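Local coordinates for protein toll (Drosophila melanogaster, PDB 4LXR), which serves as the receptor for cleaved, activated Spätzle, switching on Toll signalling in embryonic dorsal-ventral patterning and in antifungal immunity, at residues K45-D56 / E71-M81. Sequence-based numbering, arbitrary orientation.
Sequences KDYVQIMCNLTD and EVDRVQMRRCM. With NAG (2-acetamido-2-deoxy-beta-D-glucopyranose), chain H.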
loop_
_atom_site.group_PDB
_atom_site.type_symbol
_atom_site.label_atom_id
_atom_site.label_comp_id
_atom_site.label_asym_id
_atom_site.label_seq_id
_atom_site.Cartn_x
_atom_site.Cartn_y
_atom_site.Cartn_z
ATOM N N LYS A 45 40.131 -9.562 -3.413
ATOM C CA LYS A 45 40.271 -9.508 -1.950
ATOM C C LYS A 45 39.031 -9.976 -1.200
ATOM O O LYS A 45 39.119 -10.342 -0.027
ATOM C CB LYS A 45 40.679 -8.115 -1.445
ATOM C CG LYS A 45 42.026 -7.624 -1.939
ATOM C CD LYS A 45 42.364 -6.264 -1.338
ATOM C CE LYS A 45 43.611 -5.657 -1.982
ATOM N NZ LYS A 45 43.859 -4.244 -1.558
ATOM N N ASP A 46 37.879 -9.964 -1.866
ATOM C CA ASP A 46 36.621 -10.299 -1.202
ATOM C C ASP A 46 36.240 -11.769 -1.390
ATOM O O ASP A 46 36.233 -12.555 -0.437
ATOM C CB ASP A 46 35.494 -9.376 -1.682
ATOM C CG ASP A 46 34.210 -9.539 -0.877
ATOM O OD1 ASP A 46 34.250 -10.142 0.216
ATOM O OD2 ASP A 46 33.155 -9.045 -1.333
ATOM N N TYR A 47 35.920 -12.143 -2.620
ATOM C CA TYR A 47 35.518 -13.513 -2.873
ATOM C C TYR A 47 35.775 -13.962 -4.304
ATOM O O TYR A 47 35.911 -13.141 -5.227
ATOM C CB TYR A 47 34.051 -13.710 -2.506
ATOM C CG TYR A 47 33.069 -13.213 -3.539
ATOM C CD1 TYR A 47 32.713 -11.869 -3.603
ATOM C CD2 TYR A 47 32.472 -14.095 -4.438
ATOM C CE1 TYR A 47 31.797 -11.415 -4.544
ATOM C CE2 TYR A 47 31.565 -13.649 -5.384
ATOM C CZ TYR A 47 31.236 -12.311 -5.433
ATOM O OH TYR A 47 30.329 -11.869 -6.367
ATOM N N VAL A 48 35.854 -15.273 -4.477
ATOM C CA VAL A 48 35.842 -15.872 -5.799
ATOM C C VAL A 48 34.748 -16.931 -5.811
ATOM O O VAL A 48 34.687 -17.767 -4.914
ATOM C CB VAL A 48 37.220 -16.478 -6.177
ATOM C CG1 VAL A 48 37.725 -17.435 -5.089
ATOM C CG2 VAL A 48 37.147 -17.187 -7.519
ATOM N N GLN A 49 33.848 -16.860 -6.790
ATOM C CA GLN A 49 32.896 -17.947 -7.009
ATOM C C GLN A 49 33.312 -18.787 -8.207
ATOM O O GLN A 49 33.588 -18.259 -9.279
ATOM C CB GLN A 49 31.459 -17.442 -7.195
ATOM C CG GLN A 49 30.474 -18.577 -7.506
ATOM C CD GLN A 49 29.046 -18.121 -7.779
ATOM O OE1 GLN A 49 28.691 -17.785 -8.913
ATOM N NE2 GLN A 49 28.212 -18.136 -6.746
ATOM N N ILE A 50 33.390 -20.099 -8.020
ATOM C CA ILE A 50 33.590 -20.986 -9.150
ATOM C C ILE A 50 32.295 -21.742 -9.406
ATOM O O ILE A 50 31.860 -22.534 -8.574
ATOM C CB ILE A 50 34.745 -21.967 -8.923
ATOM C CG1 ILE A 50 36.001 -21.210 -8.508
ATOM C CG2 ILE A 50 35.013 -22.770 -10.182
ATOM C CD1 ILE A 50 36.989 -22.062 -7.754
ATOM N N MET A 51 31.656 -21.450 -10.538
ATOM C CA MET A 51 30.444 -22.149 -10.935
ATOM C C MET A 51 30.854 -23.165 -11.980
ATOM O O MET A 51 31.450 -22.812 -12.991
ATOM C CB MET A 51 29.396 -21.174 -11.478
ATOM C CG MET A 51 28.208 -21.833 -12.179
ATOM S SD MET A 51 26.927 -22.463 -11.069
ATOM C CE MET A 51 26.462 -20.958 -10.210
ATOM N N CYS A 52 30.571 -24.435 -11.706
ATOM C CA CYS A 52 31.047 -25.530 -12.538
ATOM C C CYS A 52 29.907 -26.133 -13.330
ATOM O O CYS A 52 28.765 -26.159 -12.871
ATOM C CB CYS A 52 31.651 -26.644 -11.669
ATOM S SG CYS A 52 33.243 -26.290 -10.856
ATOM N N ASN A 53 30.231 -26.640 -14.511
ATOM C CA ASN A 53 29.327 -27.510 -15.253
ATOM C C ASN A 53 30.169 -28.642 -15.818
ATOM O O ASN A 53 30.665 -28.548 -16.933
ATOM C CB ASN A 53 28.612 -26.757 -16.376
ATOM C CG ASN A 53 27.449 -27.537 -16.956
ATOM O OD1 ASN A 53 27.404 -28.762 -16.847
ATOM N ND2 ASN A 53 26.493 -26.823 -17.567
ATOM N N LEU A 54 30.311 -29.708 -15.033
ATOM C CA LEU A 54 31.282 -30.761 -15.301
ATOM C C LEU A 54 30.595 -32.071 -15.658
ATOM O O LEU A 54 29.479 -32.336 -15.207
ATOM C CB LEU A 54 32.147 -30.985 -14.055
ATOM C CG LEU A 54 33.405 -30.151 -13.815
ATOM C CD1 LEU A 54 33.215 -28.696 -14.169
ATOM C CD2 LEU A 54 33.847 -30.287 -12.367
ATOM N N THR A 55 31.262 -32.888 -16.468
ATOM C CA THR A 55 30.785 -34.246 -16.725
ATOM C C THR A 55 31.766 -35.208 -16.072
ATOM O O THR A 55 31.430 -36.345 -15.751
ATOM C CB THR A 55 30.698 -34.577 -18.241
ATOM O OG1 THR A 55 31.935 -35.148 -18.684
ATOM C CG2 THR A 55 30.393 -33.336 -19.070
ATOM N N ASP A 56 32.979 -34.715 -15.853
ATOM C CA ASP A 56 34.110 -35.552 -15.493
ATOM C C ASP A 56 35.156 -34.749 -14.726
ATOM O O ASP A 56 35.344 -33.559 -14.957
ATOM C CB ASP A 56 34.742 -36.083 -16.779
ATOM C CG ASP A 56 35.491 -37.356 -16.567
ATOM O OD1 ASP A 56 36.651 -37.290 -16.116
ATOM O OD2 ASP A 56 34.918 -38.425 -16.863
ATOM N N GLU A 71 45.222 -12.974 -2.328
ATOM C CA GLU A 71 44.466 -13.120 -1.090
ATOM C C GLU A 71 42.971 -12.860 -1.285
ATOM O O GLU A 71 42.567 -11.875 -1.896
ATOM C CB GLU A 71 45.019 -12.236 0.029
ATOM C CG GLU A 71 44.347 -12.521 1.380
ATOM C CD GLU A 71 45.075 -11.902 2.559
ATOM O OE1 GLU A 71 46.169 -11.333 2.356
ATOM O OE2 GLU A 71 44.551 -11.990 3.690
ATOM N N VAL A 72 42.146 -13.755 -0.761
ATOM C CA VAL A 72 40.712 -13.589 -0.901
ATOM C C VAL A 72 40.000 -14.198 0.315
ATOM O O VAL A 72 40.438 -15.216 0.844
ATOM C CB VAL A 72 40.237 -14.176 -2.255
ATOM C CG1 VAL A 72 40.138 -15.712 -2.201
ATOM C CG2 VAL A 72 38.943 -13.551 -2.668
ATOM N N ASP A 73 38.932 -13.553 0.780
ATOM C CA ASP A 73 38.273 -13.944 2.034
ATOM C C ASP A 73 37.437 -15.221 1.917
ATOM O O ASP A 73 37.518 -16.127 2.755
ATOM C CB ASP A 73 37.418 -12.776 2.564
ATOM C CG ASP A 73 36.402 -13.207 3.624
ATOM O OD1 ASP A 73 36.801 -13.578 4.748
ATOM O OD2 ASP A 73 35.188 -13.143 3.339
ATOM N N ARG A 74 36.651 -15.290 0.855
ATOM C CA ARG A 74 35.674 -16.342 0.687
ATOM C C ARG A 74 35.852 -17.046 -0.667
ATOM O O ARG A 74 35.957 -16.393 -1.709
ATOM C CB ARG A 74 34.269 -15.741 0.814
ATOM C CG ARG A 74 33.146 -16.761 0.770
ATOM C CD ARG A 74 31.788 -16.137 1.089
ATOM N NE ARG A 74 31.226 -15.434 -0.061
ATOM C CZ ARG A 74 31.044 -14.121 -0.120
ATOM N NH1 ARG A 74 30.527 -13.573 -1.215
ATOM N NH2 ARG A 74 31.371 -13.355 0.920
ATOM N N VAL A 75 35.911 -18.377 -0.650
ATOM C CA VAL A 75 35.844 -19.146 -1.889
ATOM C C VAL A 75 34.551 -19.906 -1.880
ATOM O O VAL A 75 34.266 -20.637 -0.930
ATOM C CB VAL A 75 36.978 -20.160 -2.037
ATOM C CG1 VAL A 75 36.775 -20.994 -3.308
ATOM C CG2 VAL A 75 38.306 -19.463 -2.068
ATOM N N GLN A 76 33.751 -19.725 -2.926
ATOM C CA GLN A 76 32.488 -20.441 -3.022
ATOM C C GLN A 76 32.498 -21.272 -4.289
ATOM O O GLN A 76 32.639 -20.728 -5.380
ATOM C CB GLN A 76 31.316 -19.464 -3.045
ATOM C CG GLN A 76 29.955 -20.135 -3.123
ATOM C CD GLN A 76 28.804 -19.148 -3.061
ATOM O OE1 GLN A 76 28.480 -18.480 -4.046
ATOM N NE2 GLN A 76 28.182 -19.051 -1.903
ATOM N N MET A 77 32.337 -22.583 -4.142
ATOM C CA MET A 77 32.367 -23.502 -5.276
ATOM C C MET A 77 30.982 -24.116 -5.404
ATOM O O MET A 77 30.448 -24.632 -4.434
ATOM C CB MET A 77 33.428 -24.593 -5.075
ATOM C CG MET A 77 34.872 -24.074 -5.094
ATOM S SD MET A 77 36.122 -25.341 -4.753
ATOM C CE MET A 77 36.240 -26.067 -6.396
ATOM N N ARG A 78 30.404 -24.057 -6.599
ATOM C CA ARG A 78 29.037 -24.500 -6.809
ATOM C C ARG A 78 28.933 -25.484 -7.966
ATOM O O ARG A 78 29.397 -25.200 -9.085
ATOM C CB ARG A 78 28.122 -23.292 -7.097
ATOM C CG ARG A 78 27.843 -22.438 -5.869
ATOM C CD ARG A 78 27.020 -21.182 -6.198
ATOM N NE ARG A 78 25.642 -21.472 -6.582
ATOM C CZ ARG A 78 24.815 -20.576 -7.122
ATOM N NH1 ARG A 78 25.233 -19.333 -7.331
ATOM N NH2 ARG A 78 23.573 -20.915 -7.450
ATOM N N ARG A 79 28.293 -26.621 -7.696
ATOM C CA ARG A 79 28.035 -27.666 -8.702
ATOM C C ARG A 79 29.320 -28.333 -9.200
ATOM O O ARG A 79 29.347 -28.953 -10.271
ATOM C CB ARG A 79 27.206 -27.119 -9.884
ATOM C CG ARG A 79 26.090 -26.176 -9.460
ATOM C CD ARG A 79 25.255 -25.695 -10.634
ATOM N NE ARG A 79 24.127 -26.584 -10.890
ATOM C CZ ARG A 79 22.940 -26.182 -11.344
ATOM N NH1 ARG A 79 21.970 -27.067 -11.547
ATOM N NH2 ARG A 79 22.719 -24.895 -11.593
ATOM N N CYS A 80 30.383 -28.226 -8.411
ATOM C CA CYS A 80 31.661 -28.814 -8.809
ATOM C C CYS A 80 31.761 -30.253 -8.337
ATOM O O CYS A 80 31.080 -30.650 -7.390
ATOM C CB CYS A 80 32.837 -27.976 -8.275
ATOM S SG CYS A 80 32.785 -26.223 -8.868
ATOM N N MET A 81 32.593 -31.040 -9.013
ATOM C CA MET A 81 32.833 -32.418 -8.594
ATOM C C MET A 81 33.961 -32.446 -7.596
ATOM O O MET A 81 34.926 -31.680 -7.718
ATOM C CB MET A 81 33.180 -33.303 -9.801
ATOM C CG MET A 81 32.060 -33.308 -10.820
ATOM S SD MET A 81 32.398 -34.298 -12.256
ATOM C CE MET A 81 32.395 -35.943 -11.539
HETATM C C1 NAG H . 25.610 -27.618 -18.396
HETATM C C2 NAG H . 24.201 -27.027 -18.500
HETATM C C3 NAG H . 23.308 -27.934 -19.348
HETATM C C4 NAG H . 23.961 -28.264 -20.684
HETATM C C5 NAG H . 25.391 -28.757 -20.491
HETATM C C6 NAG H . 26.128 -28.904 -21.800
HETATM C C7 NAG H . 23.566 -25.642 -16.568
HETATM C C8 NAG H . 22.915 -25.632 -15.218
HETATM N N2 NAG H . 23.615 -26.828 -17.184
HETATM O O3 NAG H . 22.058 -27.292 -19.581
HETATM O O4 NAG H . 23.222 -29.301 -21.318
HETATM O O5 NAG H . 26.139 -27.820 -19.702
HETATM O O6 NAG H . 27.057 -29.978 -21.753
HETATM O O7 NAG H . 24.035 -24.628 -17.072
HETATM O O HOH W 1 30.992 -10.922 -0.387
HETATM O O HOH W 2 33.366 -12.033 1.804
HETATM O O HOH W 3 25.459 -16.724 -9.241
HETATM O O HOH W 4 28.720 -29.966 -12.758
#
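Gln49 and Gln76 pair side by side on two parallel strands, 47-52 and 74-78, near the N-terminal end of the leucine-rich-repeat solenoid of the Toll ectodomain. The ladder is regular, with Val48 N donating to Arg74 O and Gln76 N to Val48 O, and it runs on to Cys52 N and Arg78 O. The Gln49 side chain runs outward from the strand: CB and CG lie beside Gln76 O, CG at 3.7 Å, and because CG stands anti to the backbone N (chi1 177°) with the chain extended beyond it, CD passes near CD of Arg78. At the end, NE2 donates to Gln76 OE1 at 2.7 Å, the two amides nearly coplanar. NE2 also lies at the edge of the Arg78 guanidinium, 3.3 Å from Arg78 NH1, two donors in contact without a hydrogen bond, while OE1 takes a weak bond from a water that also meets Arg78 NH1. With Gln49 cut back to an alanine, Gln76 OE1 would probably lose this donor and a gap is likely to open beside the Arg78 side chain.

On the same face, Met51 bends so that CE sits over the centre of the Arg78 guanidinium, 3.5 Å from CZ; Arg78 NH2 reaches across to a salt bridge with Glu48 of the Spätzle chain. Further back, Arg74 lays NH1 over one face of the Tyr47 ring, 3.5 Å from CG, the two planes 19° apart. The other face is apolar: Val48 CG1 meets Val75 CG2, and Ile50 CD1 meets Met77 CG. Just past the strands the glycan on Asn53 rests its methyl C8 over one face of the Arg79 guanidinium; at the end of strand 47-52, a disulfide joins Cys52 SG to Cys80 SG at 2.0 Å, with a chi3 of 85°.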